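Side-chain contacts in phosphoribosyl-glycinamide (GAR) synthetase (Cryptococcus neoformans var. grubii serotype A, PDB 7LVO), which catalyses, through this N-terminal GAR synthetase portion of a bifunctional purine-biosynthesis enzyme, the ATP-dependent joining of glycine to 5-phosphoribosylamine: residues K181-S185 with G186-I190; G123-K127 with V128-V132. All coordinates share one frame; numbering follows the deposited sequence.

Contact 1. Residues K181-S185 with G186-I190; sequences KPFTS and GRSVI
Phe183 and Ser188 meet edge-on: the serine comes up to the CD2-CE2 side of the ring rather than over a face. Ser188 OG lies near the ring plane, 2.9 Å from Phe183 CD2, and Ser188 CB, also in plane, is 3.6 Å from Phe183 CE2. Carbonyl oxygen Arg187 O approaches obliquely nearer the base of the ring, 3.6 Å from Phe183 CD2. The ring reaches them because CG sits beside the backbone N, opposite the carbonyl carbon (chi1 -60°), on a CB that already points at the following residues.

The backbone part is a type I beta turn from Phe183 to Gly186, closed by a hydrogen bond from Gly186 N to Phe183 O (3.1 Å). The donor reaches the oxygen from above the carbonyl plane, 62° out of it. Gly186 then takes a positive phi of 81°, a conformation that favours glycine.

Among polar and charged ends, Ser185 OG hydrogen-bonds to Glu234 OE2, while the Arg187 guanidinium makes a cation-pi contact with Tyr235. This turn of the ATP-grasp region links helix 171-179 to strand 188-192, with Phe183 packed on Val232 and Glu234 of the adjacent antiparallel strand 229-234.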
loop_
_atom_site.group_PDB
_atom_site.type_symbol
_atom_site.label_atom_id
_atom_site.label_comp_id
_atom_site.label_asym_id
_atom_site.label_seq_id
_atom_site.Cartn_x
_atom_site.Cartn_y
_atom_site.Cartn_z
ATOM N N LYS A 181 13.600 -13.962 -27.739
ATOM C CA LYS A 181 12.846 -12.742 -27.993
ATOM C C LYS A 181 11.349 -13.027 -27.947
ATOM O O LYS A 181 10.695 -13.081 -28.996
ATOM C CB LYS A 181 13.229 -12.150 -29.351
ATOM C CG LYS A 181 14.691 -11.754 -29.482
ATOM C CD LYS A 181 15.034 -10.575 -28.584
ATOM C CE LYS A 181 16.411 -10.010 -28.912
ATOM N NZ LYS A 181 17.495 -11.017 -28.733
ATOM N N PRO A 182 10.770 -13.205 -26.763
ATOM C CA PRO A 182 9.361 -13.611 -26.687
ATOM C C PRO A 182 8.387 -12.444 -26.669
ATOM O O PRO A 182 7.199 -12.623 -26.947
ATOM C CB PRO A 182 9.294 -14.403 -25.372
ATOM C CG PRO A 182 10.649 -14.181 -24.673
ATOM C CD PRO A 182 11.375 -13.111 -25.427
ATOM N N PHE A 183 8.871 -11.249 -26.348
ATOM C CA PHE A 183 8.011 -10.100 -26.105
ATOM C C PHE A 183 7.987 -9.181 -27.321
ATOM O O PHE A 183 9.041 -8.813 -27.856
ATOM C CB PHE A 183 8.479 -9.334 -24.866
ATOM C CG PHE A 183 8.471 -10.159 -23.612
ATOM C CD1 PHE A 183 7.475 -11.098 -23.397
ATOM C CD2 PHE A 183 9.463 -10.012 -22.662
ATOM C CE1 PHE A 183 7.462 -11.865 -22.248
ATOM C CE2 PHE A 183 9.458 -10.778 -21.512
ATOM C CZ PHE A 183 8.455 -11.704 -21.305
ATOM N N THR A 184 6.777 -8.806 -27.745
ATOM C CA THR A 184 6.630 -7.925 -28.897
ATOM C C THR A 184 7.284 -6.573 -28.647
ATOM O O THR A 184 7.888 -5.990 -29.556
ATOM C CB THR A 184 5.148 -7.745 -29.233
ATOM O OG1 THR A 184 4.550 -9.028 -29.460
ATOM C CG2 THR A 184 4.984 -6.883 -30.477
ATOM N N SER A 185 7.173 -6.056 -27.422
ATOM C CA SER A 185 7.743 -4.751 -27.109
ATOM C C SER A 185 9.265 -4.745 -27.177
ATOM O O SER A 185 9.865 -3.666 -27.232
ATOM C CB SER A 185 7.283 -4.297 -25.723
ATOM O OG SER A 185 5.874 -4.155 -25.675
ATOM N N GLY A 186 9.900 -5.917 -27.173
ATOM C CA GLY A 186 11.341 -6.007 -27.216
ATOM C C GLY A 186 12.042 -5.804 -25.890
ATOM O O GLY A 186 13.266 -5.983 -25.824
ATOM N N ARG A 187 11.319 -5.437 -24.835
ATOM C CA ARG A 187 11.897 -5.232 -23.515
ATOM C C ARG A 187 11.252 -6.184 -22.518
ATOM O O ARG A 187 10.049 -6.450 -22.587
ATOM C CB ARG A 187 11.717 -3.783 -23.048
ATOM C CG ARG A 187 12.369 -2.752 -23.960
ATOM C CD ARG A 187 12.291 -1.362 -23.352
ATOM N NE ARG A 187 12.964 -1.302 -22.059
ATOM C CZ ARG A 187 13.080 -0.206 -21.323
ATOM N NH1 ARG A 187 12.579 0.951 -21.725
ATOM N NH2 ARG A 187 13.719 -0.270 -20.159
ATOM N N SER A 188 12.060 -6.688 -21.589
ATOM C CA SER A 188 11.612 -7.627 -20.577
ATOM C C SER A 188 11.750 -7.005 -19.194
ATOM O O SER A 188 12.536 -6.076 -18.982
ATOM C CB SER A 188 12.414 -8.938 -20.635
ATOM O OG SER A 188 12.267 -9.572 -21.894
ATOM N N VAL A 189 10.969 -7.531 -18.253
ATOM C CA VAL A 189 11.015 -7.126 -16.855
ATOM C C VAL A 189 11.316 -8.362 -16.022
ATOM O O VAL A 189 10.616 -9.375 -16.129
ATOM C CB VAL A 189 9.695 -6.474 -16.404
ATOM C CG1 VAL A 189 9.824 -5.948 -14.986
ATOM C CG2 VAL A 189 9.295 -5.360 -17.363
ATOM N N ILE A 190 12.358 -8.280 -15.199
ATOM C CA ILE A 190 12.797 -9.387 -14.356
ATOM C C ILE A 190 12.418 -9.056 -12.921
ATOM O O ILE A 190 12.934 -8.090 -12.342
ATOM C CB ILE A 190 14.307 -9.634 -14.487
ATOM C CG1 ILE A 190 14.665 -9.949 -15.941
ATOM C CG2 ILE A 190 14.746 -10.763 -13.562
ATOM C CD1 ILE A 190 16.151 -10.151 -16.177
#

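Contact 2. Residues G123-K127 with V128-V132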
loop_
_atom_site.group_PDB
_atom_site.type_symbol
_atom_site.label_atom_id
_atom_site.label_comp_id
_atom_site.label_asym_id
_atom_site.label_seq_id
_atom_site.Cartn_x
_atom_site.Cartn_y
_atom_site.Cartn_z
ATOM N N GLY A 123 -3.091 -15.793 10.444
ATOM C CA GLY A 123 -3.255 -17.075 11.100
ATOM C C GLY A 123 -2.861 -17.052 12.558
ATOM O O GLY A 123 -3.486 -17.736 13.382
ATOM N N ALA A 124 -1.834 -16.268 12.901
ATOM C CA ALA A 124 -1.405 -16.178 14.289
ATOM C C ALA A 124 -2.513 -15.610 15.172
ATOM O O ALA A 124 -2.794 -16.138 16.254
ATOM C CB ALA A 124 -0.144 -15.316 14.385
ATOM N N PHE A 125 -3.149 -14.522 14.730
ATOM C CA PHE A 125 -4.234 -13.944 15.517
ATOM C C PHE A 125 -5.497 -14.797 15.434
ATOM O O PHE A 125 -6.305 -14.801 16.372
ATOM C CB PHE A 125 -4.525 -12.521 15.053
ATOM C CG PHE A 125 -3.531 -11.506 15.551
ATOM C CD1 PHE A 125 -3.605 -11.026 16.847
ATOM C CD2 PHE A 125 -2.531 -11.027 14.721
ATOM C CE1 PHE A 125 -2.695 -10.095 17.307
ATOM C CE2 PHE A 125 -1.621 -10.090 15.169
ATOM C CZ PHE A 125 -1.699 -9.630 16.467
ATOM N N LYS A 126 -5.674 -15.530 14.332
ATOM C CA LYS A 126 -6.836 -16.407 14.210
ATOM C C LYS A 126 -6.831 -17.477 15.288
ATOM O O LYS A 126 -7.890 -17.857 15.801
ATOM C CB LYS A 126 -6.863 -17.049 12.828
ATOM C CG LYS A 126 -8.106 -17.902 12.554
ATOM C CD LYS A 126 -8.095 -18.455 11.139
ATOM C CE LYS A 126 -9.374 -19.221 10.827
ATOM N NZ LYS A 126 -9.529 -20.436 11.684
ATOM N N LYS A 127 -5.642 -17.960 15.664
ATOM C CA LYS A 127 -5.530 -19.009 16.670
ATOM C C LYS A 127 -5.929 -18.536 18.060
ATOM O O LYS A 127 -6.125 -19.377 18.945
ATOM C CB LYS A 127 -4.099 -19.554 16.701
ATOM C CG LYS A 127 -3.682 -20.248 15.423
ATOM C CD LYS A 127 -2.200 -20.598 15.432
ATOM C CE LYS A 127 -1.779 -21.268 14.128
ATOM N NZ LYS A 127 -0.325 -21.594 14.111
ATOM N N VAL A 128 -6.061 -17.228 18.271
ATOM C CA VAL A 128 -6.510 -16.678 19.544
ATOM C C VAL A 128 -7.853 -15.973 19.412
ATOM O O VAL A 128 -8.283 -15.286 20.344
ATOM C CB VAL A 128 -5.458 -15.729 20.144
ATOM C CG1 VAL A 128 -4.224 -16.513 20.566
ATOM C CG2 VAL A 128 -5.087 -14.638 19.145
ATOM N N GLY A 129 -8.524 -16.119 18.275
ATOM C CA GLY A 129 -9.841 -15.542 18.106
ATOM C C GLY A 129 -9.882 -14.041 17.990
ATOM O O GLY A 129 -10.920 -13.440 18.281
ATOM N N ILE A 130 -8.784 -13.416 17.577
ATOM C CA ILE A 130 -8.738 -11.969 17.344
ATOM C C ILE A 130 -8.836 -11.755 15.840
ATOM O O ILE A 130 -7.916 -12.164 15.101
ATOM C CB ILE A 130 -7.459 -11.354 17.916
ATOM C CG1 ILE A 130 -7.414 -11.534 19.434
ATOM C CG2 ILE A 130 -7.362 -9.870 17.545
ATOM C CD1 ILE A 130 -6.111 -11.086 20.073
ATOM N N PRO A 131 -9.896 -11.122 15.332
ATOM C CA PRO A 131 -10.037 -10.971 13.881
ATOM C C PRO A 131 -9.013 -10.004 13.306
ATOM O O PRO A 131 -8.531 -9.091 13.980
ATOM C CB PRO A 131 -11.465 -10.433 13.710
ATOM C CG PRO A 131 -11.759 -9.737 15.000
ATOM C CD PRO A 131 -11.035 -10.523 16.070
ATOM N N VAL A 132 -8.704 -10.207 12.025
ATOM C CA VAL A 132 -7.691 -9.435 11.323
ATOM C C VAL A 132 -8.289 -8.879 10.035
ATOM O O VAL A 132 -8.866 -9.628 9.234
ATOM C CB VAL A 132 -6.452 -10.291 11.003
ATOM C CG1 VAL A 132 -5.523 -9.533 10.049
ATOM C CG2 VAL A 132 -5.728 -10.685 12.284
#
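Phe125 O takes hydrogen bonds from both Val128 N and Ile130 N, at the heart of a Schellman motif that ends helix 121-126. The two donors come in on opposite faces of the carbonyl plane, each at 3.1 Å from Phe125 O; the Ile130 N-H is the less tilted of the pair, 35° from the plane. Gly129, with its positive phi, is the C' residue, and Gly129 N bonds to Lys126 O, closing a type I turn from Lys126 to Gly129.

The tight side is apolar. Once the chain has reversed, Ile130 and Val132 return along Phe125. Val132 CG2 bears on Phe125 CB at 3.5 Å and approaches the ring obliquely, the two side chains crossing at about a right angle. Ile130 lies on the same side of the ring plane, farther along, its CG2 4.0 Å from Phe125 CD1. Val109 of strand 108-111 touches all three side chains, and Ala101 of helix 95-104 adds to the packing on Phe125 and Ile130.

The solvent side is looser: Lys126 and Lys127 point their CB atoms away from the returning chain, though Lys127 CB still touches Val128 N, and Lys127 runs out extended beyond CG. Val128 stands between the two regions, touching Gln102. Its CG2 branch, set between the backbone N and the carbonyl carbon (chi1 -68° for CG1), presses to 3.0 Å from Phe125 O.

Both contacts turn the chain after a helix with a phenylalanine, a type I turn and a glycine of positive phi, contact 2 directly at the helix's C-terminal end and contact 1 in the loop leading into a strand. Their centres lie about 43 Å apart, with no shared helix or strand. Contact 2, in the N domain, is partly buried: aliphatic side chains meet its phenylalanine, and three backbone bonds secure the helix end. Contact 1, in the ATP-grasp region, lies at the surface. There a single backbone bond closes the turn, a serine and a carbonyl oxygen meet the ring, and a serine-glutamate hydrogen bond and an arginine-tyrosine cation-pi contact join the loop to the end of an antiparallel strand.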